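Long-range contacts in thermospermine synthase (Medicago truncatula, PDB 6BQ7), which probably transfers an aminopropyl group from decarboxylated S-adenosylmethionine to spermidine, making thermospermine and releasing methylthioadenosine: residues 78-83 and 251-256; 104-109 and 176-181; 119-124 and 281-286; 172-177 and 207-212. All coordinates share one frame; numbering follows the deposited sequence.

Followed from the N terminus, the chain first opens contact 1 at residues 78-83, on the last strand of the N-terminal antiparallel sheet, and closes it only at 251-256, joining that sheet to the Rossmann-like domain. Within this loop lies contact 2, which pairs neighbouring strands 104-107 and 175-181 of the central sheet. Contact 3 starts inside both loops, at 119-124, and ends beyond them at 281-286, so it crosses contacts 1 and 2 and fastens the end of helix 272-282. Contact 4 begins where contact 2 ends, sharing D176 and V177, and is nested inside the loops of contacts 1 and 3. Contacts 1 and 2 both touch spermidine.

Contact 1: residues 78-83 and 251-256. With SPD (spermidine), chain C.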
loop_
_atom_site.group_PDB
_atom_site.type_symbol
_atom_site.label_atom_id
_atom_site.label_comp_id
_atom_site.label_asym_id
_atom_site.label_seq_id
_atom_site.Cartn_x
_atom_site.Cartn_y
_atom_site.Cartn_z
ATOM N N GLN A 78 11.681 0.950 15.336
ATOM C CA GLN A 78 12.579 0.455 16.359
ATOM C C GLN A 78 11.927 0.399 17.724
ATOM O O GLN A 78 12.398 -0.342 18.586
ATOM C CB GLN A 78 13.841 1.329 16.435
ATOM C CG GLN A 78 14.659 1.373 15.132
ATOM C CD GLN A 78 15.202 0.011 14.720
ATOM O OE1 GLN A 78 15.485 -0.851 15.563
ATOM N NE2 GLN A 78 15.356 -0.188 13.420
ATOM N N SER A 79 10.836 1.129 17.925
ATOM C CA SER A 79 10.282 1.307 19.256
ATOM C C SER A 79 8.879 1.860 19.125
ATOM O O SER A 79 8.682 2.890 18.469
ATOM C CB SER A 79 11.156 2.248 20.072
ATOM O OG SER A 79 10.918 2.073 21.448
ATOM N N ALA A 80 7.914 1.160 19.711
ATOM C CA ALA A 80 6.532 1.595 19.806
ATOM C C ALA A 80 6.136 1.734 21.264
ATOM O O ALA A 80 6.488 0.897 22.106
ATOM C CB ALA A 80 5.575 0.618 19.123
ATOM N N GLU A 81 5.357 2.778 21.530
ATOM C CA GLU A 81 5.011 3.152 22.893
ATOM C C GLU A 81 4.256 2.036 23.607
ATOM O O GLU A 81 4.505 1.769 24.793
ATOM C CB GLU A 81 4.197 4.459 22.845
ATOM C CG GLU A 81 3.359 4.784 24.075
ATOM C CD GLU A 81 2.426 5.988 23.852
ATOM O OE1 GLU A 81 1.834 6.485 24.835
ATOM O OE2 GLU A 81 2.290 6.440 22.696
ATOM N N THR A 82 3.337 1.353 22.912
ATOM C CA THR A 82 2.515 0.363 23.618
ATOM C C THR A 82 3.302 -0.877 24.031
ATOM O O THR A 82 2.910 -1.561 24.986
ATOM C CB THR A 82 1.329 -0.067 22.761
ATOM O OG1 THR A 82 1.811 -0.544 21.498
ATOM C CG2 THR A 82 0.384 1.085 22.536
ATOM N N ASP A 83 4.386 -1.219 23.328
ATOM C CA ASP A 83 5.031 -2.481 23.658
ATOM C C ASP A 83 6.551 -2.445 23.663
ATOM O O ASP A 83 7.163 -3.521 23.746
ATOM C CB ASP A 83 4.561 -3.616 22.726
ATOM C CG ASP A 83 4.868 -3.357 21.262
ATOM O OD1 ASP A 83 5.803 -2.581 20.961
ATOM O OD2 ASP A 83 4.179 -3.964 20.412
ATOM N N ILE A 251 6.896 -9.499 19.893
ATOM C CA ILE A 251 6.709 -8.056 20.024
ATOM C C ILE A 251 5.735 -7.620 18.939
ATOM O O ILE A 251 6.087 -7.604 17.747
ATOM C CB ILE A 251 8.059 -7.327 19.969
ATOM C CG1 ILE A 251 8.937 -7.904 21.107
ATOM C CG2 ILE A 251 7.867 -5.827 20.106
ATOM C CD1 ILE A 251 10.289 -7.301 21.258
ATOM N N PRO A 252 4.492 -7.286 19.302
ATOM C CA PRO A 252 3.470 -7.057 18.265
ATOM C C PRO A 252 3.859 -6.002 17.253
ATOM O O PRO A 252 3.639 -6.200 16.050
ATOM C CB PRO A 252 2.231 -6.636 19.067
ATOM C CG PRO A 252 2.454 -7.236 20.441
ATOM C CD PRO A 252 3.954 -7.169 20.669
ATOM N N SER A 253 4.420 -4.877 17.700
ATOM C CA SER A 253 4.800 -3.838 16.757
ATOM C C SER A 253 5.889 -4.308 15.796
ATOM O O SER A 253 6.074 -3.690 14.745
ATOM C CB SER A 253 5.270 -2.584 17.503
ATOM O OG SER A 253 6.471 -2.891 18.188
ATOM N N TYR A 254 6.580 -5.380 16.089
ATOM C CA TYR A 254 7.602 -5.878 15.192
ATOM C C TYR A 254 7.065 -6.916 14.255
ATOM O O TYR A 254 7.742 -7.362 13.416
ATOM C CB TYR A 254 8.702 -6.546 15.972
ATOM C CG TYR A 254 9.581 -5.661 16.732
ATOM C CD1 TYR A 254 9.315 -4.348 16.840
ATOM C CD2 TYR A 254 10.658 -6.150 17.387
ATOM C CE1 TYR A 254 10.108 -3.524 17.559
ATOM C CE2 TYR A 254 11.460 -5.338 18.117
ATOM C CZ TYR A 254 11.180 -4.015 18.190
ATOM O OH TYR A 254 11.961 -3.173 18.906
ATOM N N ALA A 255 5.834 -7.300 14.450
ATOM C CA ALA A 255 5.196 -8.359 13.724
ATOM C C ALA A 255 6.027 -9.612 13.635
ATOM O O ALA A 255 6.048 -10.193 12.583
ATOM C CB ALA A 255 4.761 -7.911 12.351
ATOM N N ASP A 256 6.693 -9.999 14.729
ATOM C CA ASP A 256 7.538 -11.189 14.749
ATOM C C ASP A 256 7.937 -11.490 16.186
ATOM O O ASP A 256 7.765 -10.669 17.088
ATOM C CB ASP A 256 8.792 -11.015 13.883
ATOM C CG ASP A 256 9.345 -12.326 13.373
ATOM O OD1 ASP A 256 8.826 -13.403 13.753
ATOM O OD2 ASP A 256 10.317 -12.270 12.591
HETATM N N1 SPD C . 10.716 -3.765 12.489
HETATM C C2 SPD C . 11.654 -4.748 12.990
HETATM C C3 SPD C . 12.073 -4.315 14.383
HETATM C C4 SPD C . 13.565 -4.003 14.397
HETATM C C5 SPD C . 14.018 -3.890 15.852
HETATM N N6 SPD C . 15.439 -3.599 15.931
HETATM C C7 SPD C . 15.899 -3.859 17.285
HETATM C C8 SPD C . 17.186 -3.077 17.541
HETATM C C9 SPD C . 16.867 -1.796 18.303
HETATM N N10 SPD C . 18.100 -1.062 18.538
#
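One wall of the spermidine site is formed where Q78, on N-terminal strand 76-80, meets Y254 in the 3-10 turn between strands 243-251 and 256-264. The Y254 hydroxyl donates to Q78 O at 2.9 Å, approaching from above the carbonyl plane, 52° out of it. With CG anti to its own carbonyl carbon (chi1 -72°), the tyrosine ring stands between two covers: spermidine C3 lies over the centre of one face and I251 CG2 over that of the other. Q78, its chain bent at chi2, turns OE1 back to accept from spermidine N6 at 2.8 Å; E33 and D181 bind the ligand as well. D83 holds the turn itself. Its OD1 accepts from S253 OG on its syn lone pair at 2.9 Å, while OD2 accepts from S253 N, also at 2.9 Å. A80 CB rests 3.6 Å from S253 CB, and F224 and I223 of the second subunit pack on D83 and P252. A leucine in place of Y254 would probably leave Q78 O without this donor and the ligand's methylenes without their flat cover. The chemistry thus suits a polyamine, with an amide oxygen for the amine and an aromatic face for the carbon chain.

Contact 2: residues 104-109 and 176-181; sequences NVFIMG and DVIVGD. With SPD (spermidine), chain C.
F106, I107 and M108 pair with I178, V179 and G180 in the Rossmann-like sheet, where strands 104-107 and 177-181 run parallel, axes 4.7 Å apart. F106 binds V177 O through N and V179 N through O; M108 likewise binds V179 O and D181 N. Packing there is close on both faces: V105 CG2 meets V177 CB and V105 CG1 meets V179 CG2, both at 3.9 Å, and on the other side M108 CG meets I178 CG2 at 4.0 Å. A bend at chi3 (-75°) folds M108 CE back to 3.6 Å from G180 CA, where a beta carbon would be crowded. The ends, also buried, are polar and looser. At the start D176 N donates to N104 O at 2.9 Å, and D176 OD2 accepts from N104 N at 3.1 Å and from K103 N; N104 has two modelled conformers. A leucine at D176 would probably leave N104 N and K103 N without their shared acceptor. At the other end G109 lies near D132 of the adenosine site, and D181, the predicted proton acceptor, is held by T115 OG1 at OD2 and Y87 OH at OD1, which also accepts from spermidine N10 at 3.1 Å.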
loop_
_atom_site.group_PDB
_atom_site.type_symbol
_atom_site.label_atom_id
_atom_site.label_comp_id
_atom_site.label_asym_id
_atom_site.label_seq_id
_atom_site.Cartn_x
_atom_site.Cartn_y
_atom_site.Cartn_z
ATOM N N ASN A 104 28.134 -1.975 37.362
ATOM C CA ASN A 104 28.330 -1.054 36.251
ATOM C C ASN A 104 28.127 -1.770 34.927
ATOM O O ASN A 104 28.543 -2.922 34.749
ATOM C CB ASN A 104 29.704 -0.376 36.301
ATOM C CG ASN A 104 30.838 -1.335 36.065
ATOM O OD1 ASN A 104 30.745 -2.517 36.404
ATOM N ND2 ASN A 104 31.937 -0.829 35.505
ATOM N N VAL A 105 27.472 -1.068 34.006
ATOM C CA VAL A 105 26.977 -1.636 32.762
ATOM C C VAL A 105 27.394 -0.730 31.607
ATOM O O VAL A 105 27.435 0.499 31.744
ATOM C CB VAL A 105 25.442 -1.805 32.817
ATOM C CG1 VAL A 105 24.887 -2.260 31.484
ATOM C CG2 VAL A 105 25.052 -2.783 33.934
ATOM N N PHE A 106 27.735 -1.344 30.477
ATOM C CA PHE A 106 28.019 -0.635 29.240
ATOM C C PHE A 106 26.951 -1.025 28.224
ATOM O O PHE A 106 26.658 -2.214 28.060
ATOM C CB PHE A 106 29.422 -1.021 28.757
ATOM C CG PHE A 106 29.933 -0.221 27.594
ATOM C CD1 PHE A 106 29.681 -0.625 26.297
ATOM C CD2 PHE A 106 30.738 0.896 27.802
ATOM C CE1 PHE A 106 30.195 0.102 25.213
ATOM C CE2 PHE A 106 31.246 1.631 26.725
ATOM C CZ PHE A 106 30.982 1.232 25.439
ATOM N N ILE A 107 26.349 -0.039 27.566
ATOM C CA ILE A 107 25.373 -0.281 26.498
ATOM C C ILE A 107 26.037 0.017 25.166
ATOM O O ILE A 107 26.406 1.167 24.900
ATOM C CB ILE A 107 24.122 0.596 26.647
ATOM C CG1 ILE A 107 23.418 0.397 27.981
ATOM C CG2 ILE A 107 23.135 0.326 25.502
ATOM C CD1 ILE A 107 22.439 1.545 28.296
ATOM N N MET A 108 26.166 -0.992 24.306
ATOM C CA MET A 108 26.510 -0.726 22.913
ATOM C C MET A 108 25.252 -0.272 22.170
ATOM O O MET A 108 24.341 -1.074 21.929
ATOM C CB MET A 108 27.102 -1.964 22.267
ATOM C CG MET A 108 28.153 -2.655 23.135
ATOM S SD MET A 108 29.035 -3.852 22.139
ATOM C CE MET A 108 27.797 -5.133 22.032
ATOM N N GLY A 109 25.190 1.005 21.812
ATOM C CA GLY A 109 23.995 1.555 21.182
ATOM C C GLY A 109 23.086 2.191 22.218
ATOM O O GLY A 109 23.533 3.013 23.024
ATOM N N ASP A 176 30.208 -5.265 34.723
ATOM C CA ASP A 176 29.551 -6.496 35.146
ATOM C C ASP A 176 28.621 -7.019 34.069
ATOM O O ASP A 176 28.445 -8.234 33.930
ATOM C CB ASP A 176 28.775 -6.295 36.444
ATOM C CG ASP A 176 29.634 -5.739 37.564
ATOM O OD1 ASP A 176 30.642 -6.394 37.920
ATOM O OD2 ASP A 176 29.280 -4.696 38.148
ATOM N N VAL A 177 28.037 -6.118 33.310
ATOM C CA VAL A 177 27.178 -6.488 32.204
ATOM C C VAL A 177 27.439 -5.565 31.012
ATOM O O VAL A 177 27.671 -4.429 31.174
ATOM C CB VAL A 177 25.675 -6.388 32.565
ATOM C CG1 VAL A 177 24.781 -6.820 31.433
ATOM C CG2 VAL A 177 25.279 -7.176 33.794
ATOM N N ILE A 178 27.482 -6.110 29.826
ATOM C CA ILE A 178 27.535 -5.319 28.604
ATOM C C ILE A 178 26.312 -5.677 27.776
ATOM O O ILE A 178 26.029 -6.863 27.564
ATOM C CB ILE A 178 28.836 -5.554 27.816
ATOM C CG1 ILE A 178 30.027 -5.069 28.633
ATOM C CG2 ILE A 178 28.779 -4.791 26.472
ATOM C CD1 ILE A 178 31.360 -5.584 28.155
ATOM N N VAL A 179 25.577 -4.663 27.337
ATOM C CA VAL A 179 24.303 -4.839 26.650
ATOM C C VAL A 179 24.488 -4.420 25.196
ATOM O O VAL A 179 24.867 -3.277 24.916
ATOM C CB VAL A 179 23.189 -4.027 27.331
ATOM C CG1 VAL A 179 21.871 -4.151 26.567
ATOM C CG2 VAL A 179 23.037 -4.476 28.789
ATOM N N GLY A 180 24.264 -5.357 24.272
ATOM C CA GLY A 180 24.275 -5.041 22.859
ATOM C C GLY A 180 22.902 -4.610 22.395
ATOM O O GLY A 180 21.969 -5.421 22.334
ATOM N N ASP A 181 22.759 -3.328 22.073
ATOM C CA ASP A 181 21.484 -2.823 21.575
ATOM C C ASP A 181 21.667 -2.151 20.224
ATOM O O ASP A 181 21.214 -1.015 20.021
ATOM C CB ASP A 181 20.859 -1.852 22.575
ATOM C CG ASP A 181 19.380 -1.592 22.296
ATOM O OD1 ASP A 181 18.814 -2.229 21.369
ATOM O OD2 ASP A 181 18.796 -0.748 23.015
HETATM N N1 SPD C . 10.716 -3.765 12.489
HETATM C C2 SPD C . 11.654 -4.748 12.990
HETATM C C3 SPD C . 12.073 -4.315 14.383
HETATM C C4 SPD C . 13.565 -4.003 14.397
HETATM C C5 SPD C . 14.018 -3.890 15.852
HETATM N N6 SPD C . 15.439 -3.599 15.931
HETATM C C7 SPD C . 15.899 -3.859 17.285
HETATM C C8 SPD C . 17.186 -3.077 17.541
HETATM C C9 SPD C . 16.867 -1.796 18.303
HETATM N N10 SPD C . 18.100 -1.062 18.538
#

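Contact 3: residues 119-124 and 281-286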
loop_
_atom_site.group_PDB
_atom_site.type_symbol
_atom_site.label_atom_id
_atom_site.label_comp_id
_atom_site.label_asym_id
_atom_site.label_seq_id
_atom_site.Cartn_x
_atom_site.Cartn_y
_atom_site.Cartn_z
ATOM N N LEU A 119 17.688 -0.430 32.924
ATOM C CA LEU A 119 18.822 -0.729 33.722
ATOM C C LEU A 119 18.776 0.108 34.973
ATOM O O LEU A 119 19.072 -0.362 35.988
ATOM C CB LEU A 119 20.093 -0.431 32.968
ATOM C CG LEU A 119 20.574 -1.380 31.882
ATOM C CD1 LEU A 119 21.595 -0.713 31.012
ATOM C CD2 LEU A 119 21.133 -2.656 32.438
ATOM N N LEU A 120 18.381 1.352 34.882
ATOM C CA LEU A 120 18.377 2.221 36.054
ATOM C C LEU A 120 17.257 1.887 37.036
ATOM O O LEU A 120 17.212 2.470 38.127
ATOM C CB LEU A 120 18.301 3.683 35.606
ATOM C CG LEU A 120 19.559 4.127 34.857
ATOM C CD1 LEU A 120 19.256 5.369 34.002
ATOM C CD2 LEU A 120 20.693 4.417 35.838
ATOM N N ARG A 121 16.480 0.874 36.729
ATOM C CA ARG A 121 15.449 0.426 37.612
ATOM C C ARG A 121 16.062 -0.492 38.669
ATOM O O ARG A 121 15.456 -0.762 39.659
ATOM C CB ARG A 121 14.357 -0.275 36.840
ATOM C CG ARG A 121 13.410 0.685 36.194
ATOM C CD ARG A 121 12.259 0.021 35.504
ATOM N NE ARG A 121 11.507 -0.793 36.399
ATOM C CZ ARG A 121 10.909 -1.904 36.067
ATOM N NH1 ARG A 121 10.957 -2.368 34.858
ATOM N NH2 ARG A 121 10.259 -2.561 36.968
ATOM N N HIS A 122 17.270 -0.949 38.442
ATOM C CA HIS A 122 17.938 -1.795 39.377
ATOM C C HIS A 122 18.663 -1.006 40.429
ATOM O O HIS A 122 19.476 -0.223 40.111
ATOM C CB HIS A 122 18.935 -2.619 38.658
ATOM C CG HIS A 122 18.331 -3.686 37.842
ATOM N ND1 HIS A 122 18.318 -4.991 38.234
ATOM C CD2 HIS A 122 17.706 -3.644 36.656
ATOM C CE1 HIS A 122 17.720 -5.712 37.323
ATOM N NE2 HIS A 122 17.337 -4.915 36.358
ATOM N N LYS A 123 18.408 -1.265 41.688
ATOM C CA LYS A 123 19.049 -0.508 42.753
ATOM C C LYS A 123 20.522 -0.866 42.918
ATOM O O LYS A 123 21.273 -0.081 43.508
ATOM C CB LYS A 123 18.287 -0.726 44.063
ATOM C CG LYS A 123 16.844 -0.236 43.990
ATOM C CD LYS A 123 16.174 -0.209 45.359
ATOM C CE LYS A 123 15.627 -1.568 45.736
ATOM N NZ LYS A 123 15.433 -2.397 44.526
ATOM N N THR A 124 20.960 -2.019 42.400
ATOM C CA THR A 124 22.365 -2.399 42.523
ATOM C C THR A 124 23.264 -1.636 41.556
ATOM O O THR A 124 24.489 -1.645 41.729
ATOM C CB THR A 124 22.539 -3.895 42.265
ATOM O OG1 THR A 124 22.194 -4.185 40.902
ATOM C CG2 THR A 124 21.641 -4.694 43.182
ATOM N N GLN A 281 13.624 -7.867 44.962
ATOM C CA GLN A 281 14.649 -7.286 45.823
ATOM C C GLN A 281 15.418 -6.161 45.150
ATOM O O GLN A 281 15.850 -5.223 45.832
ATOM C CB GLN A 281 15.645 -8.356 46.271
ATOM C CG GLN A 281 15.162 -9.220 47.416
ATOM C CD GLN A 281 16.005 -10.466 47.583
ATOM O OE1 GLN A 281 16.824 -10.791 46.719
ATOM N NE2 GLN A 281 15.803 -11.177 48.690
ATOM N N ARG A 282 15.639 -6.285 43.844
ATOM C CA ARG A 282 16.488 -5.367 43.077
ATOM C C ARG A 282 15.914 -4.398 42.123
ATOM O O ARG A 282 16.482 -3.383 41.948
ATOM C CB ARG A 282 17.489 -6.140 42.290
ATOM C CG ARG A 282 18.232 -7.156 43.073
ATOM C CD ARG A 282 18.824 -8.093 42.110
ATOM N NE ARG A 282 19.813 -8.890 42.730
ATOM C CZ ARG A 282 20.760 -9.500 42.070
ATOM N NH1 ARG A 282 20.866 -9.392 40.776
ATOM N NH2 ARG A 282 21.619 -10.212 42.722
ATOM N N ILE A 283 14.745 -4.629 41.622
ATOM C CA ILE A 283 14.112 -3.712 40.718
ATOM C C ILE A 283 12.999 -2.868 41.292
ATOM O O ILE A 283 12.101 -3.371 41.891
ATOM C CB ILE A 283 13.586 -4.473 39.491
ATOM C CG1 ILE A 283 14.640 -5.418 38.985
ATOM C CG2 ILE A 283 13.211 -3.539 38.377
ATOM C CD1 ILE A 283 14.282 -6.148 37.736
ATOM N N ILE A 284 13.076 -1.565 41.108
ATOM C CA ILE A 284 12.035 -0.692 41.600
ATOM C C ILE A 284 10.927 -0.740 40.629
ATOM O O ILE A 284 11.140 -0.816 39.465
ATOM C CB ILE A 284 12.446 0.752 41.795
ATOM C CG1 ILE A 284 12.946 1.329 40.518
ATOM C CG2 ILE A 284 13.545 0.846 42.805
ATOM C CD1 ILE A 284 13.957 2.418 40.732
ATOM N N GLU A 285 9.754 -0.943 41.176
ATOM C CA GLU A 285 8.490 -1.077 40.495
ATOM C C GLU A 285 8.284 -2.452 39.847
ATOM O O GLU A 285 9.174 -3.242 39.779
ATOM C CB GLU A 285 8.045 0.188 39.775
ATOM C CG GLU A 285 8.449 0.450 38.357
ATOM C CD GLU A 285 8.903 1.870 38.100
ATOM O OE1 GLU A 285 10.042 2.095 37.639
ATOM O OE2 GLU A 285 8.091 2.769 38.324
ATOM N N GLU A 286 7.102 -2.767 39.397
ATOM C CA GLU A 286 6.880 -4.094 38.875
ATOM C C GLU A 286 7.122 -4.169 37.400
ATOM O O GLU A 286 6.772 -3.290 36.706
ATOM C CB GLU A 286 5.473 -4.565 39.207
ATOM C CG GLU A 286 5.282 -5.022 40.627
ATOM C CD GLU A 286 5.459 -6.500 40.807
ATOM O OE1 GLU A 286 6.055 -6.924 41.805
ATOM O OE2 GLU A 286 4.982 -7.243 39.950
#
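H122 and I283 form a single backbone bridge, flanked by two nearly straight hydrogen bonds of 2.9 Å, I284 N to R121 O and K123 N to R282 O. R121, in a type I turn from L119 to H122, supplies the main side-chain grip. A bend at chi3 (58°) turns its guanidinium side-on to I284 O, which accepts from NE at 3.1 Å and from NH2 at 3.2 Å, both in the guanidinium plane. NH2 also reaches E285 O weakly. Over one guanidinium face, toward its rim, rests I283 CG2. E285 OE1 makes a salt bridge to NE at 3.5 Å, its carboxylate turned 62° from the guanidinium plane, while NH1 pairs with E118. I283 serves a second flat group: its CG1 makes a CH-pi contact over the H122 ring, 3.8 Å from the centroid, and H122 NE2 is hydrogen-bonded to H93 ND1. The K123 chain bends at chi3 and chi4, which brings NZ to Q281 O at 3.1 Å, where the helix's last carbonyls are likely to stabilise its charge. The contact thus seats the C-terminal end of helix 272-282 on the loop joining helix 114-119 to strand 127-132, with helix 84-98 alongside.

Contact 4: residues 172-177 and 207-212; sequences EEKYDV and KLKKGG
Y175 N donates to K207 O at 2.8 Å, and Y175 O accepts from K209 N at the same 2.8 Å. Together they make a short parallel bridge between Y175 and L208. Two lysines, K207 and K209, then lay their carbon chains along the opposing backbone. K207 bends at chi2 and chi4; its CD passes 3.4 Å from E173 O, and its NZ goes on to L168 O and K171 O. K209 instead stays extended beyond CG. Its CG presses on K174 CB at 3.5 Å, a tight carbon pair, its CD lies 3.4 Å from D176 OD1, and its CE runs beside K174 O. The K209 ammonium remains beyond salt-bridge distance of D176, although their opposite charges probably still attract. The same D176 OD1 accepts a hydrogen bond from a water at 2.9 Å, and this water also donates to K210 O at 2.8 Å, tying the carboxylate to the type II turn from K209 to G212. In that turn G211 has a positive phi, and G212 CA comes within 3.1 Å of D176 O in a CA-H...O contact. Here the beta-alpha-beta unit of strand 175-181, helix 197-204 and strand 212-220 begins its second strand. Helix 164-170 receives the K207 amine, L208 leans on F241, and the Y175 ring meets F106 of strand 104-107.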
loop_
_atom_site.group_PDB
_atom_site.type_symbol
_atom_site.label_atom_id
_atom_site.label_comp_id
_atom_site.label_asym_id
_atom_site.label_seq_id
_atom_site.Cartn_x
_atom_site.Cartn_y
_atom_site.Cartn_z
ATOM N N GLU A 172 40.364 0.934 29.674
ATOM C CA GLU A 172 40.705 -0.323 30.326
ATOM C C GLU A 172 39.712 -0.697 31.419
ATOM O O GLU A 172 40.007 -1.563 32.253
ATOM C CB GLU A 172 42.126 -0.256 30.890
ATOM C CG GLU A 172 43.173 0.223 29.889
ATOM C CD GLU A 172 43.114 -0.527 28.566
ATOM O OE1 GLU A 172 43.367 -1.751 28.562
ATOM O OE2 GLU A 172 42.816 0.108 27.529
ATOM N N GLU A 173 38.537 -0.076 31.422
ATOM C CA GLU A 173 37.525 -0.336 32.433
ATOM C C GLU A 173 36.681 -1.550 32.055
ATOM O O GLU A 173 36.301 -1.725 30.894
ATOM C CB GLU A 173 36.629 0.889 32.615
ATOM C CG GLU A 173 35.348 0.598 33.369
ATOM C CD GLU A 173 34.709 1.843 33.943
ATOM O OE1 GLU A 173 35.161 2.961 33.592
ATOM O OE2 GLU A 173 33.760 1.695 34.747
ATOM N N LYS A 174 36.399 -2.393 33.045
ATOM C CA LYS A 174 35.564 -3.572 32.869
ATOM C C LYS A 174 34.176 -3.316 33.445
ATOM O O LYS A 174 33.970 -2.401 34.247
ATOM C CB LYS A 174 36.205 -4.794 33.543
ATOM C CG LYS A 174 37.553 -5.229 32.954
ATOM C CD LYS A 174 37.944 -6.634 33.457
ATOM C CE LYS A 174 39.404 -6.967 33.187
ATOM N NZ LYS A 174 40.115 -7.315 34.445
ATOM N N TYR A 175 33.222 -4.152 33.032
ATOM C CA TYR A 175 31.818 -4.010 33.396
ATOM C C TYR A 175 31.270 -5.338 33.910
ATOM O O TYR A 175 31.790 -6.411 33.586
ATOM C CB TYR A 175 30.993 -3.522 32.194
ATOM C CG TYR A 175 31.430 -2.156 31.734
ATOM C CD1 TYR A 175 32.467 -2.009 30.814
ATOM C CD2 TYR A 175 30.848 -1.002 32.258
ATOM C CE1 TYR A 175 32.892 -0.743 30.404
ATOM C CE2 TYR A 175 31.267 0.271 31.852
ATOM C CZ TYR A 175 32.289 0.389 30.927
ATOM O OH TYR A 175 32.716 1.640 30.513
ATOM N N ASP A 176 30.208 -5.265 34.723
ATOM C CA ASP A 176 29.551 -6.496 35.146
ATOM C C ASP A 176 28.621 -7.019 34.069
ATOM O O ASP A 176 28.445 -8.234 33.930
ATOM C CB ASP A 176 28.775 -6.295 36.444
ATOM C CG ASP A 176 29.634 -5.739 37.564
ATOM O OD1 ASP A 176 30.642 -6.394 37.920
ATOM O OD2 ASP A 176 29.280 -4.696 38.148
ATOM N N VAL A 177 28.037 -6.118 33.310
ATOM C CA VAL A 177 27.178 -6.488 32.204
ATOM C C VAL A 177 27.439 -5.565 31.012
ATOM O O VAL A 177 27.671 -4.429 31.174
ATOM C CB VAL A 177 25.675 -6.388 32.565
ATOM C CG1 VAL A 177 24.781 -6.820 31.433
ATOM C CG2 VAL A 177 25.279 -7.176 33.794
ATOM N N LYS A 207 36.777 -7.086 28.753
ATOM C CA LYS A 207 36.175 -5.971 29.470
ATOM C C LYS A 207 34.993 -6.390 30.324
ATOM O O LYS A 207 34.210 -5.534 30.747
ATOM C CB LYS A 207 35.751 -4.884 28.488
ATOM C CG LYS A 207 36.921 -4.289 27.724
ATOM C CD LYS A 207 37.931 -3.655 28.673
ATOM C CE LYS A 207 39.338 -3.649 28.082
ATOM N NZ LYS A 207 39.442 -2.763 26.889
ATOM N N LEU A 208 34.836 -7.682 30.572
ATOM C CA LEU A 208 33.823 -8.189 31.486
ATOM C C LEU A 208 34.496 -8.600 32.784
ATOM O O LEU A 208 35.557 -9.226 32.763
ATOM C CB LEU A 208 33.087 -9.381 30.879
ATOM C CG LEU A 208 32.084 -9.031 29.787
ATOM C CD1 LEU A 208 31.575 -10.322 29.178
ATOM C CD2 LEU A 208 30.942 -8.229 30.370
ATOM N N LYS A 209 33.889 -8.254 33.909
ATOM C CA LYS A 209 34.498 -8.682 35.154
ATOM C C LYS A 209 34.171 -10.152 35.415
ATOM O O LYS A 209 33.414 -10.791 34.673
ATOM C CB LYS A 209 34.037 -7.790 36.300
ATOM C CG LYS A 209 34.479 -6.345 36.139
ATOM C CD LYS A 209 33.822 -5.456 37.171
ATOM C CE LYS A 209 34.390 -4.055 37.154
ATOM N NZ LYS A 209 33.787 -3.232 38.235
ATOM N N LYS A 210 34.767 -10.702 36.471
ATOM C CA LYS A 210 34.466 -12.086 36.811
ATOM C C LYS A 210 32.972 -12.221 37.064
ATOM O O LYS A 210 32.343 -11.335 37.651
ATOM C CB LYS A 210 35.268 -12.547 38.017
ATOM C CG LYS A 210 34.719 -13.827 38.635
ATOM C CD LYS A 210 35.460 -15.018 38.066
ATOM C CE LYS A 210 34.798 -16.346 38.446
ATOM N NZ LYS A 210 35.612 -17.509 37.980
ATOM N N GLY A 211 32.392 -13.304 36.552
ATOM C CA GLY A 211 30.950 -13.428 36.536
ATOM C C GLY A 211 30.242 -12.514 35.560
ATOM O O GLY A 211 29.004 -12.562 35.474
ATOM N N GLY A 212 30.971 -11.679 34.819
ATOM C CA GLY A 212 30.325 -10.745 33.921
ATOM C C GLY A 212 29.443 -11.455 32.898
ATOM O O GLY A 212 29.666 -12.618 32.553
HETATM O O HOH W 1 30.891 -9.056 36.827
#